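Endo-1,4-beta-mannanase (Eisenia fetida, PDB 5Y6T) probably hydrolyses internal beta-1,4-mannosidic linkages of mannans, as a cold-adapted endo-mannanase of glycoside hydrolase family 5. Local coordinates at residues A[158-170]-A[215-229]. Residues are numbered along the deposited sequence; the frame is centred on the assembly and turned at random.
Sequences ALGGWEVMNEPEG and IKRADPKVIVTLGSW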
ATOM      1  N   ALA A 158      15.425   0.779   5.833  1.00 21.09           N
ATOM      2  CA  ALA A 158      14.288   1.696   5.619  1.00 22.09           C
ATOM      3  C   ALA A 158      13.170   1.087   4.794  1.00 21.66           C
ATOM      4  O   ALA A 158      12.194   1.823   4.482  1.00 21.57           O
ATOM      5  CB  ALA A 158      14.741   2.975   4.949  1.00 21.55           C
ATOM      6  N   LEU A 159      13.293  -0.174   4.361  1.00 21.63           N
ATOM      7  CA  LEU A 159      12.199  -0.802   3.596  0.70 22.62           C
ATOM      8  C   LEU A 159      11.170  -1.258   4.618  1.00 21.88           C
ATOM      9  O   LEU A 159      11.367  -2.267   5.296  1.00 21.99           O
ATOM     10  CB  LEU A 159      12.697  -1.956   2.786  0.70 24.15           C
ATOM     11  CG  LEU A 159      11.804  -2.788   1.865  0.70 29.71           C
ATOM     12  CD1 LEU A 159      10.583  -2.021   1.405  0.70 29.95           C
ATOM     13  CD2 LEU A 159      12.601  -3.364   0.690  0.70 29.58           C
ATOM     14  N   GLY A 160      10.094  -0.537   4.738  1.00 19.84           N
ATOM     15  CA  GLY A 160       9.070  -0.911   5.698  1.00 19.38           C
ATOM     16  C   GLY A 160       8.230  -2.076   5.256  1.00 21.00           C
ATOM     17  O   GLY A 160       7.908  -2.961   6.090  1.00 22.05           O
ATOM     18  N   GLY A 161       7.855  -2.069   3.980  1.00 18.40           N
ATOM     19  CA  GLY A 161       7.098  -3.132   3.418  1.00 20.94           C
ATOM     20  C   GLY A 161       6.744  -2.981   1.955  1.00 21.01           C
ATOM     21  O   GLY A 161       6.976  -1.928   1.360  1.00 20.10           O
ATOM     22  N   TRP A 162       6.276  -4.059   1.394  1.00 20.12           N
ATOM     23  CA  TRP A 162       5.792  -4.118   0.008  1.00 21.12           C
ATOM     24  C   TRP A 162       4.268  -4.204   0.030  1.00 21.48           C
ATOM     25  O   TRP A 162       3.670  -4.703   0.979  1.00 22.97           O
ATOM     26  CB  TRP A 162       6.324  -5.354  -0.697  1.00 21.35           C
ATOM     27  CG  TRP A 162       7.807  -5.388  -0.928  1.00 21.01           C
ATOM     28  CD1 TRP A 162       8.735  -5.899  -0.069  1.00 22.56           C
ATOM     29  CD2 TRP A 162       8.531  -4.808  -2.008  1.00 20.41           C
ATOM     30  NE1 TRP A 162       9.983  -5.741  -0.540  1.00 19.02           N
ATOM     31  CE2 TRP A 162       9.911  -5.099  -1.772  1.00 19.83           C
ATOM     32  CE3 TRP A 162       8.157  -4.161  -3.204  1.00 20.32           C
ATOM     33  CZ2 TRP A 162      10.937  -4.619  -2.611  1.00 20.20           C
ATOM     34  CZ3 TRP A 162       9.161  -3.752  -4.058  1.00 20.40           C
ATOM     35  CH2 TRP A 162      10.532  -4.031  -3.789  1.00 20.41           C
ATOM     36  N   GLU A 163       3.653  -3.833  -1.097  1.00 19.97           N
ATOM     37  CA  GLU A 163       2.231  -3.872  -1.306  1.00 18.22           C
ATOM     38  C   GLU A 163       1.977  -4.273  -2.733  1.00 17.61           C
ATOM     39  O   GLU A 163       2.485  -3.665  -3.655  1.00 20.32           O
ATOM     40  CB  GLU A 163       1.561  -2.503  -1.038  1.00 18.31           C
ATOM     41  CG  GLU A 163       0.089  -2.465  -1.239  1.00 19.82           C
ATOM     42  CD  GLU A 163      -0.559  -1.159  -0.847  1.00 23.48           C
ATOM     43  OE1 GLU A 163       0.055  -0.378  -0.072  1.00 21.76           O
ATOM     44  OE2 GLU A 163      -1.667  -0.905  -1.306  1.00 22.95           O
ATOM     45  N   VAL A 164       1.255  -5.379  -2.936  1.00 18.20           N
ATOM     46  CA  VAL A 164       1.100  -5.832  -4.290  1.00 19.67           C
ATOM     47  C   VAL A 164       0.322  -4.888  -5.169  1.00 20.03           C
ATOM     48  O   VAL A 164       0.687  -4.744  -6.321  1.00 18.85           O
ATOM     49  CB  VAL A 164       0.570  -7.316  -4.374  1.00 21.02           C
ATOM     50  CG1 VAL A 164       0.219  -7.715  -5.809  1.00 22.40           C
ATOM     51  CG2 VAL A 164       1.633  -8.246  -3.784  1.00 22.54           C
ATOM     52  N   MET A 165      -0.826  -4.447  -4.677  1.00 18.44           N
ATOM     53  CA  MET A 165      -1.757  -3.688  -5.492  1.00 19.77           C
ATOM     54  C   MET A 165      -2.527  -2.638  -4.745  1.00 20.90           C
ATOM     55  O   MET A 165      -3.173  -2.932  -3.743  1.00 20.72           O
ATOM     56  CB  MET A 165      -2.709  -4.616  -6.210  1.00 20.37           C
ATOM     57  CG  MET A 165      -3.596  -3.861  -7.184  1.00 20.56           C
ATOM     58  SD  MET A 165      -4.877  -4.884  -7.938  1.00 23.14           S
ATOM     59  CE  MET A 165      -3.931  -6.036  -8.959  1.00 21.54           C
ATOM     60  N   ASN A 166      -2.456  -1.393  -5.208  1.00 18.86           N
ATOM     61  CA  ASN A 166      -3.344  -0.370  -4.699  1.00 17.03           C
ATOM     62  C   ASN A 166      -4.789  -0.581  -5.117  1.00 18.46           C
ATOM     63  O   ASN A 166      -5.037  -0.676  -6.298  1.00 18.90           O
ATOM     64  CB  ASN A 166      -2.901   0.972  -5.226  1.00 17.90           C
ATOM     65  CG  ASN A 166      -3.845   2.071  -4.802  1.00 19.25           C
ATOM     66  OD1 ASN A 166      -3.942   2.373  -3.610  1.00 17.85           O
ATOM     67  ND2 ASN A 166      -4.536   2.686  -5.787  1.00 20.89           N
ATOM     68  N   GLU A 167      -5.720  -0.598  -4.160  1.00 17.85           N
ATOM     69  CA  GLU A 167      -7.176  -0.625  -4.473  1.00 19.60           C
ATOM     70  C   GLU A 167      -7.554  -1.639  -5.567  1.00 18.83           C
ATOM     71  O   GLU A 167      -8.073  -1.284  -6.602  1.00 19.32           O
ATOM     72  CB  GLU A 167      -7.626   0.783  -4.845  1.00 19.59           C
ATOM     73  CG  GLU A 167      -7.419   1.751  -3.680  1.00 21.07           C
ATOM     74  CD  GLU A 167      -7.988   3.146  -3.886  1.00 19.55           C
ATOM     75  OE1 GLU A 167      -8.459   3.447  -5.043  1.00 20.46           O
ATOM     76  OE2 GLU A 167      -7.997   3.905  -2.894  1.00 20.96           O
ATOM     77  N   PRO A 168      -7.425  -2.939  -5.297  1.00 19.22           N
ATOM     78  CA  PRO A 168      -7.886  -3.941  -6.246  1.00 19.01           C
ATOM     79  C   PRO A 168      -9.327  -3.789  -6.593  1.00 19.28           C
ATOM     80  O   PRO A 168      -9.753  -4.228  -7.659  1.00 19.80           O
ATOM     81  CB  PRO A 168      -7.658  -5.258  -5.513  1.00 19.72           C
ATOM     82  CG  PRO A 168      -6.615  -4.965  -4.472  1.00 20.42           C
ATOM     83  CD  PRO A 168      -6.865  -3.551  -4.066  1.00 19.72           C
ATOM     84  N   GLU A 169     -10.103  -3.203  -5.691  1.00 19.44           N
ATOM     85  CA  GLU A 169     -11.537  -3.085  -5.923  1.00 18.25           C
ATOM     86  C   GLU A 169     -11.872  -2.151  -7.040  1.00 20.05           C
ATOM     87  O   GLU A 169     -12.993  -2.181  -7.571  1.00 19.56           O
ATOM     88  CB  GLU A 169     -12.241  -2.672  -4.641  1.00 19.46           C
ATOM     89  CG  GLU A 169     -11.901  -3.557  -3.479  1.00 18.64           C
ATOM     90  CD  GLU A 169     -10.599  -3.208  -2.760  1.00 20.37           C
ATOM     91  OE1 GLU A 169     -10.096  -2.061  -2.955  1.00 19.88           O
ATOM     92  OE2 GLU A 169     -10.145  -4.066  -1.998  1.00 20.33           O
ATOM     93  N   GLY A 170     -10.921  -1.301  -7.430  1.00 19.49           N
ATOM     94  CA  GLY A 170     -11.116  -0.526  -8.676  1.00 21.68           C
ATOM     95  C   GLY A 170     -11.293  -1.339  -9.918  1.00 21.71           C
ATOM     96  O   GLY A 170     -11.987  -0.877 -10.840  1.00 21.58           O
ATOM     97  N   ILE A 215       7.288 -12.584  -2.570  1.00 22.53           N
ATOM     98  CA  ILE A 215       8.030 -11.585  -1.773  1.00 19.79           C
ATOM     99  C   ILE A 215       8.596 -12.207  -0.437  1.00 22.65           C
ATOM    100  O   ILE A 215       9.746 -11.983  -0.075  1.00 22.76           O
ATOM    101  CB  ILE A 215       7.131 -10.352  -1.494  1.00 21.07           C
ATOM    102  CG1 ILE A 215       6.896  -9.601  -2.809  1.00 21.39           C
ATOM    103  CG2 ILE A 215       7.709  -9.538  -0.383  1.00 20.59           C
ATOM    104  CD1 ILE A 215       5.642  -8.680  -2.653  1.00 22.93           C
ATOM    105  N   LYS A 216       7.775 -13.009   0.214  1.00 21.35           N
ATOM    106  CA  LYS A 216       8.154 -13.553   1.519  1.00 23.81           C
ATOM    107  C   LYS A 216       9.181 -14.683   1.383  1.00 23.69           C
ATOM    108  O   LYS A 216       9.951 -14.920   2.289  1.00 24.41           O
ATOM    109  CB  LYS A 216       6.874 -13.965   2.246  1.00 24.49           C
ATOM    110  CG  LYS A 216       6.164 -12.708   2.727  1.00 27.45           C
ATOM    111  CD  LYS A 216       5.047 -13.009   3.633  1.00 28.60           C
ATOM    112  CE  LYS A 216       4.548 -11.752   4.229  1.00 27.56           C
ATOM    113  NZ  LYS A 216       3.562 -12.076   5.279  1.00 27.05           N
ATOM    114  N   ARG A 217       9.160 -15.415   0.299  1.00 22.46           N
ATOM    115  CA  ARG A 217      10.278 -16.343   0.019  1.00 24.80           C
ATOM    116  C   ARG A 217      11.539 -15.620  -0.249  1.00 26.50           C
ATOM    117  O   ARG A 217      12.606 -16.070   0.202  1.00 29.50           O
ATOM    118  CB  ARG A 217       9.922 -17.272  -1.148  1.00 27.12           C
ATOM    119  CG  ARG A 217       8.832 -18.226  -0.800  1.00 29.87           C
ATOM    120  CD  ARG A 217       8.759 -19.428  -1.753  1.00 30.75           C
ATOM    121  NE  ARG A 217       7.779 -20.313  -1.190  1.00 31.78           N
ATOM    122  CZ  ARG A 217       6.476 -20.242  -1.441  1.00 32.94           C
ATOM    123  NH1 ARG A 217       6.026 -19.385  -2.306  1.00 36.06           N
ATOM    124  NH2 ARG A 217       5.639 -21.051  -0.810  1.00 34.97           N
ATOM    125  N   ALA A 218      11.477 -14.503  -0.988  1.00 23.93           N
ATOM    126  CA  ALA A 218      12.684 -13.749  -1.355  1.00 23.31           C
ATOM    127  C   ALA A 218      13.224 -12.979  -0.168  1.00 25.99           C
ATOM    128  O   ALA A 218      14.434 -12.742  -0.087  1.00 26.00           O
ATOM    129  CB  ALA A 218      12.362 -12.817  -2.498  1.00 23.83           C
ATOM    130  N   ASP A 219      12.322 -12.567   0.754  1.00 23.40           N
ATOM    131  CA  ASP A 219      12.674 -11.768   1.928  1.00 22.04           C
ATOM    132  C   ASP A 219      11.813 -12.185   3.086  1.00 22.78           C
ATOM    133  O   ASP A 219      10.739 -11.677   3.297  1.00 24.07           O
ATOM    134  CB  ASP A 219      12.522 -10.280   1.674  1.00 22.36           C
ATOM    135  CG  ASP A 219      13.036  -9.432   2.850  1.00 24.20           C
ATOM    136  OD1 ASP A 219      13.301  -9.968   3.965  1.00 24.59           O
ATOM    137  OD2 ASP A 219      13.103  -8.212   2.695  1.00 23.08           O
ATOM    138  N   PRO A 220      12.233 -13.242   3.810  1.00 26.70           N
ATOM    139  CA  PRO A 220      11.415 -13.784   4.861  1.00 29.04           C
ATOM    140  C   PRO A 220      11.223 -12.921   6.101  1.00 29.01           C
ATOM    141  O   PRO A 220      10.539 -13.360   7.007  1.00 32.65           O
ATOM    142  CB  PRO A 220      12.189 -15.101   5.271  1.00 28.69           C
ATOM    143  CG  PRO A 220      12.976 -15.430   4.075  1.00 31.85           C
ATOM    144  CD  PRO A 220      13.468 -14.053   3.617  1.00 30.39           C
ATOM    145  N   LYS A 221      11.758 -11.711   6.158  1.00 26.24           N
ATOM    146  CA  LYS A 221      11.406 -10.839   7.256  1.00 29.06           C
ATOM    147  C   LYS A 221      10.532  -9.655   6.873  1.00 28.41           C
ATOM    148  O   LYS A 221      10.051  -8.959   7.755  1.00 28.64           O
ATOM    149  CB  LYS A 221      12.633 -10.414   8.030  1.00 29.71           C
ATOM    150  CG  LYS A 221      13.715  -9.746   7.263  1.00 31.29           C
ATOM    151  CD  LYS A 221      13.281  -8.397   6.695  1.00 32.54           C
ATOM    152  CE  LYS A 221      14.384  -7.803   5.886  1.00 30.04           C
ATOM    153  NZ  LYS A 221      13.888  -6.713   4.981  1.00 26.48           N
ATOM    154  N   VAL A 222      10.286  -9.430   5.581  1.00 22.26           N
ATOM    155  CA  VAL A 222       9.609  -8.205   5.221  1.00 22.02           C
ATOM    156  C   VAL A 222       8.130  -8.319   5.416  1.00 22.28           C
ATOM    157  O   VAL A 222       7.520  -9.393   5.216  1.00 25.01           O
ATOM    158  CB  VAL A 222       9.954  -7.727   3.792  1.00 24.22           C
ATOM    159  CG1 VAL A 222       9.310  -8.623   2.771  1.00 25.24           C
ATOM    160  CG2 VAL A 222       9.579  -6.301   3.592  1.00 24.81           C
ATOM    161  N   ILE A 223       7.503  -7.225   5.785  1.00 21.92           N
ATOM    162  CA  ILE A 223       6.046  -7.246   5.836  0.50 22.41           C
ATOM    163  C   ILE A 223       5.387  -6.819   4.498  1.00 21.62           C
ATOM    164  O   ILE A 223       5.974  -6.123   3.662  1.00 21.18           O
ATOM    165  CB  ILE A 223       5.518  -6.433   7.012  0.50 26.98           C
ATOM    166  CG1 ILE A 223       5.509  -5.040   6.619  0.50 24.26           C
ATOM    167  CG2 ILE A 223       6.310  -6.659   8.279  0.50 28.58           C
ATOM    168  CD1 ILE A 223       4.173  -4.689   6.108  0.50 22.93           C
ATOM    169  N   VAL A 224       4.173  -7.282   4.287  1.00 21.38           N
ATOM    170  CA  VAL A 224       3.404  -6.980   3.093  1.00 21.87           C
ATOM    171  C   VAL A 224       2.042  -6.444   3.558  1.00 20.40           C
ATOM    172  O   VAL A 224       1.479  -6.855   4.581  1.00 22.50           O
ATOM    173  CB  VAL A 224       3.274  -8.214   2.197  1.00 19.77           C
ATOM    174  CG1 VAL A 224       2.357  -7.950   1.023  1.00 20.10           C
ATOM    175  CG2 VAL A 224       4.679  -8.673   1.776  1.00 21.57           C
ATOM    176  N   THR A 225       1.543  -5.473   2.806  1.00 20.21           N
ATOM    177  CA  THR A 225       0.200  -4.940   3.050  1.00 20.42           C
ATOM    178  C   THR A 225      -0.565  -4.951   1.691  1.00 17.34           C
ATOM    179  O   THR A 225      -0.036  -5.377   0.650  1.00 19.50           O
ATOM    180  CB  THR A 225       0.260  -3.567   3.767  1.00 21.21           C
ATOM    181  OG1 THR A 225      -1.094  -3.143   4.130  1.00 20.79           O
ATOM    182  CG2 THR A 225       1.031  -2.477   2.943  1.00 21.56           C
ATOM    183  N   LEU A 226      -1.798  -4.437   1.734  1.00 19.74           N
ATOM    184  CA  LEU A 226      -2.702  -4.374   0.596  1.00 16.94           C
ATOM    185  C   LEU A 226      -3.728  -3.291   0.946  1.00 17.47           C
ATOM    186  O   LEU A 226      -4.428  -3.376   1.950  1.00 19.19           O
ATOM    187  CB  LEU A 226      -3.374  -5.791   0.453  1.00 17.77           C
ATOM    188  CG  LEU A 226      -4.293  -5.971  -0.767  1.00 19.11           C
ATOM    189  CD1 LEU A 226      -5.545  -5.140  -0.845  1.00 21.23           C
ATOM    190  CD2 LEU A 226      -3.515  -5.859  -2.052  1.00 21.65           C
ATOM    191  N   GLY A 227      -3.765  -2.209   0.178  1.00 18.32           N
ATOM    192  CA  GLY A 227      -4.559  -1.040   0.433  1.00 19.58           C
ATOM    193  C   GLY A 227      -5.911  -1.133  -0.277  1.00 21.21           C
ATOM    194  O   GLY A 227      -6.003  -0.895  -1.489  1.00 21.45           O
ATOM    195  N   SER A 228      -6.999  -1.402   0.454  1.00 20.63           N
ATOM    196  CA  SER A 228      -8.321  -1.406  -0.166  1.00 19.42           C
ATOM    197  C   SER A 228      -8.907   0.034  -0.253  1.00 19.22           C
ATOM    198  O   SER A 228      -8.566   0.905   0.548  1.00 19.14           O
ATOM    199  CB  SER A 228      -9.386  -2.299   0.565  1.00 20.33           C
ATOM    200  OG  SER A 228      -9.069  -3.653   0.329  1.00 20.80           O
ATOM    201  N   TRP A 229      -9.787   0.237  -1.215  1.00 17.47           N
ATOM    202  CA  TRP A 229     -10.298   1.572  -1.461  1.00 19.96           C
ATOM    203  C   TRP A 229     -11.285   2.091  -0.401  1.00 19.70           C
ATOM    204  O   TRP A 229     -11.523   3.284  -0.317  1.00 19.08           O
ATOM    205  CB  TRP A 229     -10.916   1.623  -2.844  1.00 19.34           C
ATOM    206  CG  TRP A 229     -12.433   1.697  -2.908  1.00 19.57           C
ATOM    207  CD1 TRP A 229     -13.148   2.796  -3.362  1.00 18.64           C
ATOM    208  CD2 TRP A 229     -13.404   0.664  -2.630  1.00 19.02           C
ATOM    209  NE1 TRP A 229     -14.481   2.479  -3.373  1.00 20.51           N
ATOM    210  CE2 TRP A 229     -14.671   1.186  -2.959  1.00 18.99           C
ATOM    211  CE3 TRP A 229     -13.340  -0.669  -2.181  1.00 20.25           C
ATOM    212  CZ2 TRP A 229     -15.849   0.449  -2.787  1.00 20.92           C
ATOM    213  CZ3 TRP A 229     -14.504  -1.383  -2.007  1.00 19.30           C
ATOM    214  CH2 TRP A 229     -15.761  -0.828  -2.328  1.00 19.68           C
TER
HETATM  215  O   HOH W   1      11.857  -4.865   5.952  1.00 24.34           O
HETATM  216  O   HOH W   2       9.227  -5.091   7.059  1.00 25.46           O
HETATM  217  O   HOH W   3      12.688  -6.813   0.253  1.00 23.32           O
HETATM  218  O   HOH W   4      -0.040  -7.424  -1.183  1.00 24.34           O
HETATM  219  O   HOH W   5     -10.337   5.133  -2.147  1.00 22.71           O
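The carboxylate of E169 grips the end of segment 215-229 twice: OE2 takes the hydroxyl of S228 (OG to OE2 2.6 Å) on its syn side, and OE1 receives W229 N at 2.9 Å from above the carboxylate plane. Y244 OH also bonds to OE2. The bend at chi2 (83°) swings the carboxylate to both donors, while CB and CG rest against W229 CE3 (CB to CE3 3.4 Å). Without the carboxylate, as with an alanine here, the S228 hydroxyl and the W229 N-H would probably lose these acceptors and the indole its neighbour. E167 CD lies 3.5 Å from W229 CB, while E167 N bonds to G227 O (2.7 Å). E163 is fully extended (chi1 180°), and its OE2 meets G227 N from above the carboxylate plane; R67 forms a salt bridge with the same oxygen. W162 pairs with V224 in parallel register, through W162 N to I223 O (3.1 Å) and T225 N to W162 O (2.9 Å). Its indole CD1 lies 3.8 Å from both I215 CG2, on helix 201-218, and V222 CG2, in the turn before strand 223-228. H266 bonds to E167 OE2; a Tris molecule, probably from the crystallisation liquor, hydrogen-bonds to that oxygen and to N166 ND2. N166-E167, at the C-terminal end of strand 165-166 beside parallel strand 223-228, is consistent with the Asn-Glu pair of GH5 (beta/alpha)8 barrels, whose acid/base E167 probably is.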